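Local coordinates for protein dnab-like replicative helicase (Bacillus phage SPP1, PDB 3BH0) that probably couples ATP hydrolysis to 5'-3' unwinding of duplex DNA at the phage replication fork, this chain being its C-terminal ATPase domain, at residues Lys81-Leu86 / Gly303-Leu308; Lys87-Met92 / Asp97-His102; Leu193-Ala198 / Thr203-Gln208. All blocks are in the same frame, centred on the assembly; numbering follows the deposited sequence.

How the contacts relate
Contacts 1 and 2 share helix 81-93, the helix after a probable Walker A loop. Contact 1 joins its first turns to edge strand 304-307, and contact 2 joins its later turns to strand 98-103 on the parallel side of the same sheet. Their centres lie 12 Å apart and they touch directly: K87 NZ is probably hydrogen-bonded to N304 OD1 at 2.6 Å, and L86 CD2 packs on L101 CD2 at 3.7 Å. In contact 3, at the surface, loop 193-198 packs on the start of helix 202-220, its centre about 29 Å from that of contact 1 and about 25 Å from that of contact 2. K81 and T82 of the probable Walker A motif place contact 1 beside the probable nucleotide site.

Contact 1. Residues Lys81-Leu86 / Gly303-Leu308; sequences KTAFAL and GNFVNL
F305 places its ring against the backbone of A83 and F84 in the first turns of helix 81-93. This helix follows a sequence that fits a P-loop (Walker A), including K81 and T82, in the RecA-like core of a DnaB-family helicase. Strand 304-307 is the last of the sheet, and the contact ties that edge to the helix. CB of F305 points at the helix, and CG, anti to the carbonyl carbon (chi1 -63°), carries the ring inward. The far rim of the ring makes the closest contacts: CE2 comes within 3.4 Å of F84 N and 3.8 Å of A83 CB, while CZ lies 3.7 Å from F84 CB. The F84 ring turns its edge to a face of F305 in a T-shaped pair, with centroids 5.7 Å apart and planes at 77°. F84 CD1 stands over that face, displaced toward the rim. Beyond the pair, F84 meets the ring of F55 at a small angle, and F305 meets that of F298, so the two phenylalanines belong to a larger aromatic cluster.

G303, whose positive phi of 62° suits glycine, forms a G1 bulge with N304 opposite I299. N304 OD1 accepts a hydrogen bond from F305 N at 2.7 Å, in its carbonyl plane and on a lone pair; the bond is bent. A single water joins the two backbones, donating to A83 O at 2.7 Å and to G303 O at 2.8 Å.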
# COMPACT_ATOMS: atom_id res chain seq x y z
N LYS A 81 0.70 -6.48 6.98
CA LYS A 81 0.07 -5.35 6.26
C LYS A 81 0.87 -4.05 6.26
O LYS A 81 1.10 -3.47 5.20
CB LYS A 81 -1.32 -5.12 6.86
CG LYS A 81 -2.22 -4.12 6.15
CD LYS A 81 -3.67 -4.31 6.61
CE LYS A 81 -3.91 -3.83 8.04
NZ LYS A 81 -5.06 -4.54 8.66
N THR A 82 1.26 -3.60 7.44
CA THR A 82 2.03 -2.35 7.58
C THR A 82 3.42 -2.47 6.96
O THR A 82 3.81 -1.64 6.13
CB THR A 82 2.14 -1.89 9.07
OG1 THR A 82 0.82 -1.73 9.62
CG2 THR A 82 2.87 -0.55 9.18
N ALA A 83 4.14 -3.51 7.38
CA ALA A 83 5.44 -3.86 6.83
C ALA A 83 5.41 -3.95 5.30
O ALA A 83 6.30 -3.45 4.64
CB ALA A 83 5.91 -5.20 7.44
N PHE A 84 4.35 -4.57 4.77
CA PHE A 84 4.15 -4.74 3.34
C PHE A 84 3.89 -3.42 2.62
O PHE A 84 4.46 -3.16 1.54
CB PHE A 84 2.98 -5.72 3.12
CG PHE A 84 2.60 -5.92 1.69
CD1 PHE A 84 3.32 -6.78 0.87
CD2 PHE A 84 1.49 -5.28 1.17
CE1 PHE A 84 2.94 -6.99 -0.46
CE2 PHE A 84 1.11 -5.48 -0.16
CZ PHE A 84 1.85 -6.34 -0.97
N ALA A 85 3.03 -2.59 3.21
CA ALA A 85 2.78 -1.25 2.68
C ALA A 85 4.04 -0.38 2.70
O ALA A 85 4.37 0.26 1.69
CB ALA A 85 1.64 -0.59 3.44
N LEU A 86 4.75 -0.36 3.82
CA LEU A 86 5.98 0.45 3.90
C LEU A 86 7.04 -0.05 2.94
O LEU A 86 7.77 0.74 2.35
CB LEU A 86 6.52 0.57 5.34
CG LEU A 86 5.68 1.40 6.32
CD1 LEU A 86 6.08 1.13 7.73
CD2 LEU A 86 5.70 2.90 6.04
N GLY A 303 10.92 -6.66 8.83
CA GLY A 303 9.74 -6.17 8.13
C GLY A 303 10.01 -6.07 6.65
O GLY A 303 9.51 -5.16 5.98
N ASN A 304 10.80 -7.01 6.15
CA ASN A 304 11.17 -7.07 4.74
C ASN A 304 10.53 -8.24 4.02
O ASN A 304 10.15 -9.23 4.63
CB ASN A 304 12.67 -7.14 4.60
CG ASN A 304 13.16 -6.44 3.37
OD1 ASN A 304 12.51 -6.46 2.32
ND2 ASN A 304 14.32 -5.79 3.48
N PHE A 305 10.42 -8.11 2.70
CA PHE A 305 9.80 -9.12 1.85
C PHE A 305 10.72 -9.43 0.68
O PHE A 305 11.32 -8.53 0.06
CB PHE A 305 8.45 -8.65 1.34
CG PHE A 305 7.43 -8.42 2.42
CD1 PHE A 305 6.41 -9.33 2.63
CD2 PHE A 305 7.50 -7.28 3.23
CE1 PHE A 305 5.46 -9.11 3.64
CE2 PHE A 305 6.57 -7.07 4.22
CZ PHE A 305 5.55 -7.98 4.43
N VAL A 306 10.83 -10.73 0.38
CA VAL A 306 11.71 -11.22 -0.66
C VAL A 306 10.88 -11.83 -1.76
O VAL A 306 10.06 -12.72 -1.51
CB VAL A 306 12.69 -12.27 -0.11
CG1 VAL A 306 13.66 -12.75 -1.19
CG2 VAL A 306 13.45 -11.69 1.07
N ASN A 307 11.09 -11.33 -2.97
CA ASN A 307 10.50 -11.90 -4.17
C ASN A 307 10.88 -13.34 -4.35
O ASN A 307 12.02 -13.73 -4.15
CB ASN A 307 10.95 -11.10 -5.39
CG ASN A 307 10.19 -9.81 -5.53
OD1 ASN A 307 8.98 -9.82 -5.80
ND2 ASN A 307 10.89 -8.70 -5.33
N LEU A 308 9.89 -14.14 -4.71
CA LEU A 308 10.09 -15.51 -5.11
C LEU A 308 10.07 -15.59 -6.66
O LEU A 308 9.54 -14.68 -7.32
CB LEU A 308 8.99 -16.39 -4.49
CG LEU A 308 9.32 -17.11 -3.17
CD1 LEU A 308 9.90 -16.21 -2.10
CD2 LEU A 308 8.11 -17.86 -2.63
O HOH W 1 8.58 -2.48 5.80

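Contact 2. Residues Lys87-Met92 / Asp97-His102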
# COMPACT_ATOMS: atom_id res chain seq x y z
N LYS A 87 7.08 -1.36 2.75
CA LYS A 87 8.03 -1.95 1.83
C LYS A 87 7.77 -1.33 0.45
O LYS A 87 8.65 -0.69 -0.12
CB LYS A 87 7.91 -3.47 1.85
CG LYS A 87 8.83 -4.21 0.91
CD LYS A 87 10.29 -3.98 1.23
CE LYS A 87 11.16 -4.58 0.14
NZ LYS A 87 12.59 -4.50 0.54
N GLN A 88 6.54 -1.49 -0.03
CA GLN A 88 6.04 -0.83 -1.24
C GLN A 88 6.36 0.65 -1.30
O GLN A 88 6.88 1.12 -2.31
CB GLN A 88 4.53 -1.04 -1.40
CG GLN A 88 4.15 -2.46 -1.72
CD GLN A 88 2.86 -2.58 -2.49
OE1 GLN A 88 2.08 -3.51 -2.27
NE2 GLN A 88 2.62 -1.66 -3.41
N ALA A 89 6.05 1.39 -0.24
CA ALA A 89 6.30 2.83 -0.22
C ALA A 89 7.74 3.15 -0.61
O ALA A 89 7.99 4.06 -1.39
CB ALA A 89 5.96 3.42 1.13
N LYS A 90 8.68 2.38 -0.07
CA LYS A 90 10.09 2.66 -0.29
C LYS A 90 10.52 2.24 -1.68
O LYS A 90 11.32 2.92 -2.31
CB LYS A 90 10.94 1.99 0.79
CG LYS A 90 12.29 2.69 1.05
CD LYS A 90 13.43 1.90 0.43
CE LYS A 90 14.75 2.64 0.53
NZ LYS A 90 15.84 1.69 0.10
N ASN A 91 9.96 1.12 -2.15
CA ASN A 91 10.18 0.61 -3.51
C ASN A 91 9.73 1.58 -4.60
O ASN A 91 10.39 1.72 -5.63
CB ASN A 91 9.43 -0.70 -3.69
CG ASN A 91 10.18 -1.87 -3.11
OD1 ASN A 91 11.34 -1.75 -2.72
ND2 ASN A 91 9.52 -3.02 -3.07
N MET A 92 8.58 2.21 -4.38
CA MET A 92 8.07 3.25 -5.27
C MET A 92 8.90 4.52 -5.18
O MET A 92 9.12 5.18 -6.20
CB MET A 92 6.63 3.59 -4.93
CG MET A 92 5.69 2.45 -5.13
SD MET A 92 4.10 2.87 -4.45
CE MET A 92 3.32 1.29 -4.65
N ASP A 97 9.32 7.97 -7.76
CA ASP A 97 7.93 8.39 -7.63
C ASP A 97 7.79 8.98 -6.23
O ASP A 97 8.66 8.75 -5.37
CB ASP A 97 6.99 7.21 -7.85
CG ASP A 97 7.05 6.67 -9.27
OD1 ASP A 97 6.81 7.46 -10.21
OD2 ASP A 97 7.33 5.46 -9.45
N VAL A 98 6.72 9.75 -6.03
CA VAL A 98 6.47 10.46 -4.77
C VAL A 98 5.40 9.74 -3.95
O VAL A 98 4.28 9.52 -4.43
CB VAL A 98 6.05 11.93 -5.03
CG1 VAL A 98 5.76 12.67 -3.72
CG2 VAL A 98 7.12 12.66 -5.82
N VAL A 99 5.74 9.38 -2.71
CA VAL A 99 4.82 8.68 -1.82
C VAL A 99 4.35 9.57 -0.66
O VAL A 99 5.16 10.07 0.11
CB VAL A 99 5.43 7.37 -1.27
CG1 VAL A 99 4.38 6.60 -0.46
CG2 VAL A 99 5.98 6.49 -2.40
N ASN A 100 3.04 9.78 -0.58
CA ASN A 100 2.42 10.47 0.53
C ASN A 100 1.78 9.43 1.44
O ASN A 100 0.78 8.81 1.08
CB ASN A 100 1.33 11.42 0.03
CG ASN A 100 1.85 12.79 -0.38
OD1 ASN A 100 3.05 13.05 -0.39
ND2 ASN A 100 0.92 13.70 -0.71
N LEU A 101 2.36 9.24 2.61
CA LEU A 101 1.83 8.29 3.57
C LEU A 101 0.99 9.00 4.61
O LEU A 101 1.50 9.83 5.36
CB LEU A 101 2.95 7.49 4.22
CG LEU A 101 2.59 6.73 5.50
CD1 LEU A 101 1.50 5.64 5.30
CD2 LEU A 101 3.86 6.16 6.15
N HIS A 102 -0.29 8.67 4.62
CA HIS A 102 -1.20 9.22 5.60
C HIS A 102 -1.39 8.19 6.70
O HIS A 102 -2.10 7.20 6.55
CB HIS A 102 -2.51 9.65 4.94
CG HIS A 102 -2.35 10.83 4.04
ND1 HIS A 102 -1.83 10.74 2.77
CD2 HIS A 102 -2.62 12.15 4.24
CE1 HIS A 102 -1.78 11.95 2.22
NE2 HIS A 102 -2.26 12.81 3.09
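M92 and D97 bring the two backbones closest, with CA atoms 5.7 Å apart where the end of helix 81-93 turns toward strand 98-103; the A89 and V99 CA atoms are 6.2 Å apart. D97 N donates to M92 O at 3.2 Å in a moderately bent bond, its nitrogen tilted 19° from the carbonyl plane. This bond closes the short connection from helix to strand. CB of D97 also rests against the same oxygen, at 3.4 Å.

V99 carries the apolar part, setting both methyls toward the helix. CG1, anti to the backbone N (chi1 -174°), reaches A89 CB at 3.9 Å. CG2 touches two helix residues one turn apart, 3.3 Å from A89 O and 3.9 Å from M92 CB. M92 touches V99 through CB alone, because its extended chain carries SD and CE away from the strand.

The pairing follows the alpha/beta plan of a P-loop NTPase, with a helix packed on a parallel sheet. Strand 98-103 runs between strands 154-157 and 183-188. A89 touches I154 of one and M186 of the other, M92 and D97 both meet I184, and D97 OD1 forms a salt bridge with R182 just before strand 183-188.

Contact 3. Residues Leu193-Ala198 / Thr203-Gln208; sequences LEPAKA and TNQISQ
P195 lies across the side chain of Q205, its CB 3.4 Å from Q205 CB and equally near Q205 CG, while P195 CG meets the amide carbon CD at 3.6 Å. The extended chain of Q205 passes across the proline, and beyond it the amide reaches the loop, where NE2 makes a weak but fairly straight hydrogen bond to K197 O at 3.4 Å. Q208 takes hold of the loop at A196. Its OE1 accepts a hydrogen bond from A196 N at 2.9 Å, nearly linear (174°), although the nitrogen approaches from above the carbonyl plane and not along a lone pair. The bend of Q208 at chi2 (-90°) brings the amide over the A196 methyl, with CD 3.7 Å from A196 CB.

Q205 and Q208 sit one turn apart on helix 202-220, and both point at the loop that leaves strand 183-188 and folds back on the helix it leads into, a surface-exposed connection in the RecA-like domain. A water extends the grip of Q208, donating to OE1 and accepting a hydrogen bond from K197 N at 3.0 Å. The remaining amide atom, Q208 NE2, is hydrogen-bonded to D212 OD2 one turn further along the helix, which helps fix the rotation of the amide.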
# COMPACT_ATOMS: atom_id res chain seq x y z
N LEU A 193 -10.46 6.84 8.84
CA LEU A 193 -10.68 8.15 8.21
C LEU A 193 -11.94 8.83 8.75
O LEU A 193 -12.91 8.16 9.08
CB LEU A 193 -10.76 8.02 6.69
CG LEU A 193 -9.45 7.75 5.93
CD1 LEU A 193 -9.71 7.34 4.49
CD2 LEU A 193 -8.52 8.94 5.98
N GLU A 194 -11.90 10.15 8.87
CA GLU A 194 -13.08 10.91 9.30
C GLU A 194 -14.13 10.87 8.20
O GLU A 194 -13.86 11.32 7.10
CB GLU A 194 -12.70 12.36 9.60
CG GLU A 194 -11.74 12.50 10.74
CD GLU A 194 -11.62 13.95 11.21
OE1 GLU A 194 -11.81 14.89 10.39
OE2 GLU A 194 -11.32 14.13 12.42
N PRO A 195 -15.32 10.31 8.48
CA PRO A 195 -16.36 10.31 7.45
C PRO A 195 -16.97 11.70 7.23
O PRO A 195 -16.96 12.53 8.15
CB PRO A 195 -17.39 9.34 8.01
CG PRO A 195 -17.22 9.41 9.48
CD PRO A 195 -15.76 9.64 9.72
N ALA A 196 -17.49 11.96 6.03
CA ALA A 196 -17.98 13.30 5.67
C ALA A 196 -19.20 13.67 6.49
O ALA A 196 -19.32 14.80 6.94
CB ALA A 196 -18.26 13.41 4.18
N LYS A 197 -20.08 12.70 6.71
CA LYS A 197 -21.26 12.93 7.52
C LYS A 197 -21.20 12.13 8.81
O LYS A 197 -21.41 10.91 8.82
CB LYS A 197 -22.52 12.59 6.72
CG LYS A 197 -22.61 13.29 5.38
CD LYS A 197 -24.04 13.43 4.92
CE LYS A 197 -24.08 14.20 3.60
NZ LYS A 197 -25.41 14.07 2.91
N ALA A 198 -20.92 12.83 9.91
CA ALA A 198 -20.77 12.25 11.25
C ALA A 198 -21.97 11.41 11.71
O ALA A 198 -21.80 10.40 12.41
CB ALA A 198 -20.49 13.36 12.27
N THR A 203 -21.84 1.96 7.67
CA THR A 203 -21.71 1.45 6.31
C THR A 203 -21.72 2.59 5.28
O THR A 203 -20.89 2.61 4.37
CB THR A 203 -22.82 0.39 6.01
OG1 THR A 203 -22.69 -0.70 6.93
CG2 THR A 203 -22.72 -0.16 4.59
N ASN A 204 -22.66 3.53 5.42
CA ASN A 204 -22.71 4.74 4.58
C ASN A 204 -21.48 5.63 4.65
O ASN A 204 -21.08 6.20 3.65
CB ASN A 204 -23.96 5.57 4.90
CG ASN A 204 -25.21 4.99 4.29
OD1 ASN A 204 -25.19 3.91 3.68
ND2 ASN A 204 -26.32 5.70 4.46
N GLN A 205 -20.92 5.76 5.84
CA GLN A 205 -19.67 6.47 6.02
C GLN A 205 -18.53 5.80 5.26
O GLN A 205 -17.77 6.47 4.56
CB GLN A 205 -19.32 6.55 7.50
CG GLN A 205 -20.25 7.46 8.32
CD GLN A 205 -20.07 7.22 9.81
OE1 GLN A 205 -19.57 6.17 10.22
NE2 GLN A 205 -20.46 8.19 10.62
N ILE A 206 -18.40 4.48 5.39
CA ILE A 206 -17.34 3.76 4.67
C ILE A 206 -17.58 3.77 3.15
O ILE A 206 -16.64 3.90 2.38
CB ILE A 206 -17.16 2.30 5.16
CG1 ILE A 206 -16.88 2.24 6.67
CG2 ILE A 206 -16.09 1.58 4.33
CD1 ILE A 206 -15.54 2.78 7.12
N SER A 207 -18.84 3.66 2.74
CA SER A 207 -19.22 3.79 1.34
C SER A 207 -18.77 5.14 0.76
O SER A 207 -18.11 5.18 -0.28
CB SER A 207 -20.73 3.62 1.18
OG SER A 207 -21.10 2.26 1.34
N GLN A 208 -19.10 6.23 1.47
CA GLN A 208 -18.69 7.59 1.08
C GLN A 208 -17.18 7.72 1.03
O GLN A 208 -16.63 8.17 0.02
CB GLN A 208 -19.26 8.66 2.01
CG GLN A 208 -18.50 10.01 1.96
CD GLN A 208 -17.35 10.08 2.98
OE1 GLN A 208 -17.51 9.71 4.14
NE2 GLN A 208 -16.19 10.57 2.55
O HOH W 2 -19.98 9.91 5.64